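PDB 5BU9: beta-N-acetylhexosaminidase from Beutenbergia cavernae, which probably hydrolyses terminal non-reducing N-acetyl-D-hexosamine residues from N-acetyl-beta-D-hexosaminides, as a member of glycoside hydrolase family 3. Local coordinates for residues A245-R256 with R284-D294. Sequence-based numbering, arbitrary orientation.
Sequences AFSREIVSDLLR and RAILAIEAGTD
With CG beside its backbone N (chi1 -63°) and the chain extended from CG to NE, Arg-256 reaches across to the turn that ends helix 284-291, where its NH2 takes two acceptors at the edge of the guanidinium. Gly-292 O receives an almost straight bond from Arg-256 NH2 of 2.9 Å, and Asp-294 OD2, met on its syn side, closes a salt bridge to the same nitrogen, the carboxylate turned 52° from the guanidinium. Arg-248 starts differently: CG lies anti to the backbone N (chi1 -173°), and a bend at chi2 brings NH1 to Glu-290 O at 2.9 Å, above the carbonyl plane. Ser-252 OG sits over the centre of that guanidinium and donates to Ala-291 O at 2.9 Å. Gly-292, at positive phi in the Schellman motif, comes so near Ser-252 and Val-251 that a CB would clash with the serine OG. Leu-287 CB rests over one face of the Phe-246 ring, 4.1 Å from its centroid, a CH-pi contact, while Trp-279 meets this ring edge-to-face. Ala-291 CB fits against the backbone at Phe-246 C, 3.5 Å away, and one water bridges Phe-246 O and Leu-287 O. The two helices run nearly parallel as neighbours on the outside of the TIM barrel, joined through strand 264-267; Asp-294 also binds Val-265 N and Arg-332. Cut back to an alanine, Arg-256 would probably leave Gly-292 O without this donor and Asp-294 OD2 without its charged mate across the contact. Taken together, donors from helix 248-256 grip three successive carbonyls, Glu-290 to Gly-292, so the chemistry implies a polar clasp on the C-terminal end of helix 284-291, whose dipole the two arginines would be expected to offset.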
loop_
_atom_site.group_PDB
_atom_site.type_symbol
_atom_site.label_atom_id
_atom_site.label_comp_id
_atom_site.label_asym_id
_atom_site.label_seq_id
_atom_site.Cartn_x
_atom_site.Cartn_y
_atom_site.Cartn_z
ATOM N N ALA A 245 -10.003 6.514 2.792
ATOM C CA ALA A 245 -9.871 5.059 2.838
ATOM C C ALA A 245 -11.174 4.358 3.261
ATOM O O ALA A 245 -11.355 3.165 2.988
ATOM C CB ALA A 245 -8.725 4.639 3.774
ATOM N N PHE A 246 -12.061 5.110 3.903
ATOM C CA PHE A 246 -13.347 4.608 4.384
ATOM C C PHE A 246 -14.486 5.131 3.526
ATOM O O PHE A 246 -15.644 4.943 3.866
ATOM C CB PHE A 246 -13.634 5.040 5.842
ATOM C CG PHE A 246 -12.585 4.588 6.865
ATOM C CD1 PHE A 246 -11.681 3.578 6.574
ATOM C CD2 PHE A 246 -12.551 5.162 8.133
ATOM C CE1 PHE A 246 -10.738 3.173 7.512
ATOM C CE2 PHE A 246 -11.594 4.770 9.078
ATOM C CZ PHE A 246 -10.693 3.777 8.762
ATOM N N SER A 247 -14.173 5.821 2.436
ATOM C CA SER A 247 -15.237 6.416 1.629
ATOM C C SER A 247 -15.653 5.521 0.460
ATOM O O SER A 247 -14.881 5.323 -0.488
ATOM C CB SER A 247 -14.792 7.779 1.107
ATOM O OG SER A 247 -15.691 8.251 0.137
ATOM N N ARG A 248 -16.869 4.980 0.510
ATOM C CA ARG A 248 -17.376 4.262 -0.654
ATOM C C ARG A 248 -17.254 5.140 -1.921
ATOM O O ARG A 248 -16.831 4.664 -2.982
ATOM C CB ARG A 248 -18.823 3.830 -0.450
ATOM C CG ARG A 248 -19.374 2.911 -1.563
ATOM C CD ARG A 248 -18.715 1.527 -1.520
ATOM N NE ARG A 248 -19.112 0.700 -2.649
ATOM C CZ ARG A 248 -18.800 -0.584 -2.802
ATOM N NH1 ARG A 248 -18.106 -1.217 -1.879
ATOM N NH2 ARG A 248 -19.192 -1.250 -3.883
ATOM N N GLU A 249 -17.564 6.427 -1.802
ATOM C CA GLU A 249 -17.549 7.290 -2.979
ATOM C C GLU A 249 -16.166 7.440 -3.598
ATOM O O GLU A 249 -16.009 7.424 -4.824
ATOM C CB GLU A 249 -18.073 8.686 -2.656
ATOM C CG GLU A 249 -18.031 9.545 -3.901
ATOM C CD GLU A 249 -18.712 10.865 -3.727
ATOM O OE1 GLU A 249 -19.216 11.125 -2.611
ATOM O OE2 GLU A 249 -18.740 11.639 -4.710
ATOM N N ILE A 250 -15.154 7.586 -2.756
ATOM C CA ILE A 250 -13.832 7.823 -3.276
ATOM C C ILE A 250 -13.247 6.519 -3.813
ATOM O O ILE A 250 -12.666 6.499 -4.902
ATOM C CB ILE A 250 -12.947 8.442 -2.210
ATOM C CG1 ILE A 250 -13.299 9.920 -2.011
ATOM C CG2 ILE A 250 -11.517 8.232 -2.559
ATOM C CD1 ILE A 250 -12.446 10.602 -0.933
ATOM N N VAL A 251 -13.412 5.429 -3.052
ATOM C CA VAL A 251 -12.750 4.148 -3.384
ATOM C C VAL A 251 -13.467 3.419 -4.512
ATOM O O VAL A 251 -12.830 2.966 -5.480
ATOM C CB VAL A 251 -12.637 3.243 -2.171
ATOM C CG1 VAL A 251 -12.079 1.914 -2.578
ATOM C CG2 VAL A 251 -11.738 3.890 -1.110
ATOM N N SER A 252 -14.791 3.323 -4.407
ATOM C CA SER A 252 -15.563 2.568 -5.369
ATOM C C SER A 252 -16.115 3.426 -6.508
ATOM O O SER A 252 -15.945 3.051 -7.653
ATOM C CB SER A 252 -16.703 1.821 -4.667
ATOM O OG SER A 252 -16.193 0.667 -4.026
ATOM N N ASP A 253 -16.770 4.555 -6.229
ATOM C CA ASP A 253 -17.345 5.348 -7.329
ATOM C C ASP A 253 -16.254 6.072 -8.128
ATOM O O ASP A 253 -16.285 6.032 -9.318
ATOM C CB ASP A 253 -18.392 6.370 -6.837
ATOM C CG ASP A 253 -19.529 5.714 -6.023
ATOM O OD1 ASP A 253 -19.631 4.462 -5.999
ATOM O OD2 ASP A 253 -20.329 6.455 -5.400
ATOM N N LEU A 254 -15.282 6.706 -7.475
ATOM C CA LEU A 254 -14.274 7.469 -8.206
ATOM C C LEU A 254 -13.173 6.566 -8.778
ATOM O O LEU A 254 -12.982 6.484 -9.997
ATOM C CB LEU A 254 -13.652 8.544 -7.302
ATOM C CG LEU A 254 -12.600 9.466 -7.958
ATOM C CD1 LEU A 254 -13.132 10.139 -9.234
ATOM C CD2 LEU A 254 -12.015 10.492 -7.006
ATOM N N LEU A 255 -12.455 5.896 -7.886
ATOM C CA LEU A 255 -11.301 5.053 -8.226
ATOM C C LEU A 255 -11.700 3.871 -9.113
ATOM O O LEU A 255 -11.207 3.753 -10.223
ATOM C CB LEU A 255 -10.619 4.535 -6.950
ATOM C CG LEU A 255 -9.407 3.637 -7.192
ATOM C CD1 LEU A 255 -8.387 4.321 -8.101
ATOM C CD2 LEU A 255 -8.771 3.268 -5.866
ATOM N N ARG A 256 -12.594 3.001 -8.640
ATOM C CA ARG A 256 -13.011 1.864 -9.447
ATOM C C ARG A 256 -14.003 2.246 -10.564
ATOM O O ARG A 256 -13.974 1.658 -11.648
ATOM C CB ARG A 256 -13.640 0.767 -8.589
ATOM C CG ARG A 256 -12.729 0.131 -7.571
ATOM C CD ARG A 256 -13.339 -1.187 -7.073
ATOM N NE ARG A 256 -12.595 -1.692 -5.920
ATOM C CZ ARG A 256 -11.481 -2.404 -6.021
ATOM N NH1 ARG A 256 -10.997 -2.698 -7.214
ATOM N NH2 ARG A 256 -10.855 -2.831 -4.935
ATOM N N ARG A 284 -11.948 -0.015 11.775
ATOM C CA ARG A 284 -11.066 0.418 10.683
ATOM C C ARG A 284 -11.095 -0.594 9.537
ATOM O O ARG A 284 -11.189 -0.229 8.347
ATOM C CB ARG A 284 -9.630 0.599 11.168
ATOM C CG ARG A 284 -9.488 1.630 12.236
ATOM C CD ARG A 284 -8.106 1.638 12.804
ATOM N NE ARG A 284 -8.208 2.018 14.207
ATOM C CZ ARG A 284 -7.262 1.819 15.110
ATOM N NH1 ARG A 284 -6.083 1.283 14.769
ATOM N NH2 ARG A 284 -7.504 2.163 16.354
ATOM N N ALA A 285 -10.982 -1.870 9.894
ATOM C CA ALA A 285 -10.931 -2.905 8.881
ATOM C C ALA A 285 -12.281 -2.990 8.144
ATOM O O ALA A 285 -12.343 -3.042 6.903
ATOM C CB ALA A 285 -10.557 -4.269 9.509
ATOM N N ILE A 286 -13.358 -2.988 8.924
ATOM C CA ILE A 286 -14.694 -3.160 8.378
ATOM C C ILE A 286 -15.044 -1.989 7.457
ATOM O O ILE A 286 -15.517 -2.212 6.335
ATOM C CB ILE A 286 -15.726 -3.332 9.499
ATOM C CG1 ILE A 286 -15.591 -4.737 10.091
ATOM C CG2 ILE A 286 -17.151 -3.157 8.951
ATOM C CD1 ILE A 286 -16.273 -4.895 11.427
ATOM N N LEU A 287 -14.791 -0.755 7.906
ATOM C CA LEU A 287 -15.097 0.410 7.078
ATOM C C LEU A 287 -14.251 0.429 5.796
ATOM O O LEU A 287 -14.760 0.778 4.731
ATOM C CB LEU A 287 -14.899 1.716 7.857
ATOM C CG LEU A 287 -15.882 1.971 9.020
ATOM C CD1 LEU A 287 -15.395 3.132 9.814
ATOM C CD2 LEU A 287 -17.292 2.249 8.563
ATOM N N ALA A 288 -12.971 0.071 5.891
ATOM C CA ALA A 288 -12.108 0.035 4.705
ATOM C C ALA A 288 -12.698 -0.933 3.651
ATOM O O ALA A 288 -12.908 -0.575 2.495
ATOM C CB ALA A 288 -10.668 -0.383 5.114
ATOM N N ILE A 289 -12.977 -2.156 4.084
ATOM C CA ILE A 289 -13.514 -3.182 3.229
ATOM C C ILE A 289 -14.869 -2.747 2.628
ATOM O O ILE A 289 -15.087 -2.847 1.419
ATOM C CB ILE A 289 -13.609 -4.481 4.016
ATOM C CG1 ILE A 289 -12.209 -4.987 4.293
ATOM C CG2 ILE A 289 -14.428 -5.547 3.238
ATOM C CD1 ILE A 289 -12.175 -6.153 5.278
ATOM N N GLU A 290 -15.759 -2.198 3.447
ATOM C CA GLU A 290 -17.053 -1.764 2.916
ATOM C C GLU A 290 -16.910 -0.687 1.860
ATOM O O GLU A 290 -17.746 -0.600 0.960
ATOM C CB GLU A 290 -17.983 -1.246 4.033
ATOM C CG GLU A 290 -18.493 -2.335 4.947
ATOM C CD GLU A 290 -19.437 -1.806 6.034
ATOM O OE1 GLU A 290 -19.278 -0.645 6.477
ATOM O OE2 GLU A 290 -20.353 -2.548 6.434
ATOM N N ALA A 291 -15.877 0.155 1.977
ATOM C CA ALA A 291 -15.602 1.210 0.980
ATOM C C ALA A 291 -15.114 0.650 -0.360
ATOM O O ALA A 291 -15.228 1.311 -1.393
ATOM C CB ALA A 291 -14.569 2.211 1.523
ATOM N N GLY A 292 -14.539 -0.549 -0.334
ATOM C CA GLY A 292 -14.103 -1.223 -1.551
ATOM C C GLY A 292 -12.629 -1.606 -1.445
ATOM O O GLY A 292 -11.994 -1.868 -2.446
ATOM N N THR A 293 -12.077 -1.592 -0.230
ATOM C CA THR A 293 -10.700 -2.000 0.019
ATOM C C THR A 293 -10.488 -3.512 -0.102
ATOM O O THR A 293 -11.292 -4.298 0.412
ATOM C CB THR A 293 -10.279 -1.608 1.428
ATOM O OG1 THR A 293 -10.301 -0.187 1.540
ATOM C CG2 THR A 293 -8.889 -2.131 1.748
ATOM N N ASP A 294 -9.395 -3.930 -0.729
ATOM C CA ASP A 294 -9.035 -5.368 -0.766
ATOM C C ASP A 294 -7.950 -5.776 0.230
ATOM O O ASP A 294 -7.914 -6.912 0.714
ATOM C CB ASP A 294 -8.603 -5.740 -2.179
ATOM C CG ASP A 294 -9.580 -5.200 -3.237
ATOM O OD1 ASP A 294 -10.812 -5.462 -3.142
ATOM O OD2 ASP A 294 -9.124 -4.466 -4.134
HETATM O O HOH W 1 -9.322 2.204 1.074
HETATM O O HOH W 2 -16.894 2.432 4.488
#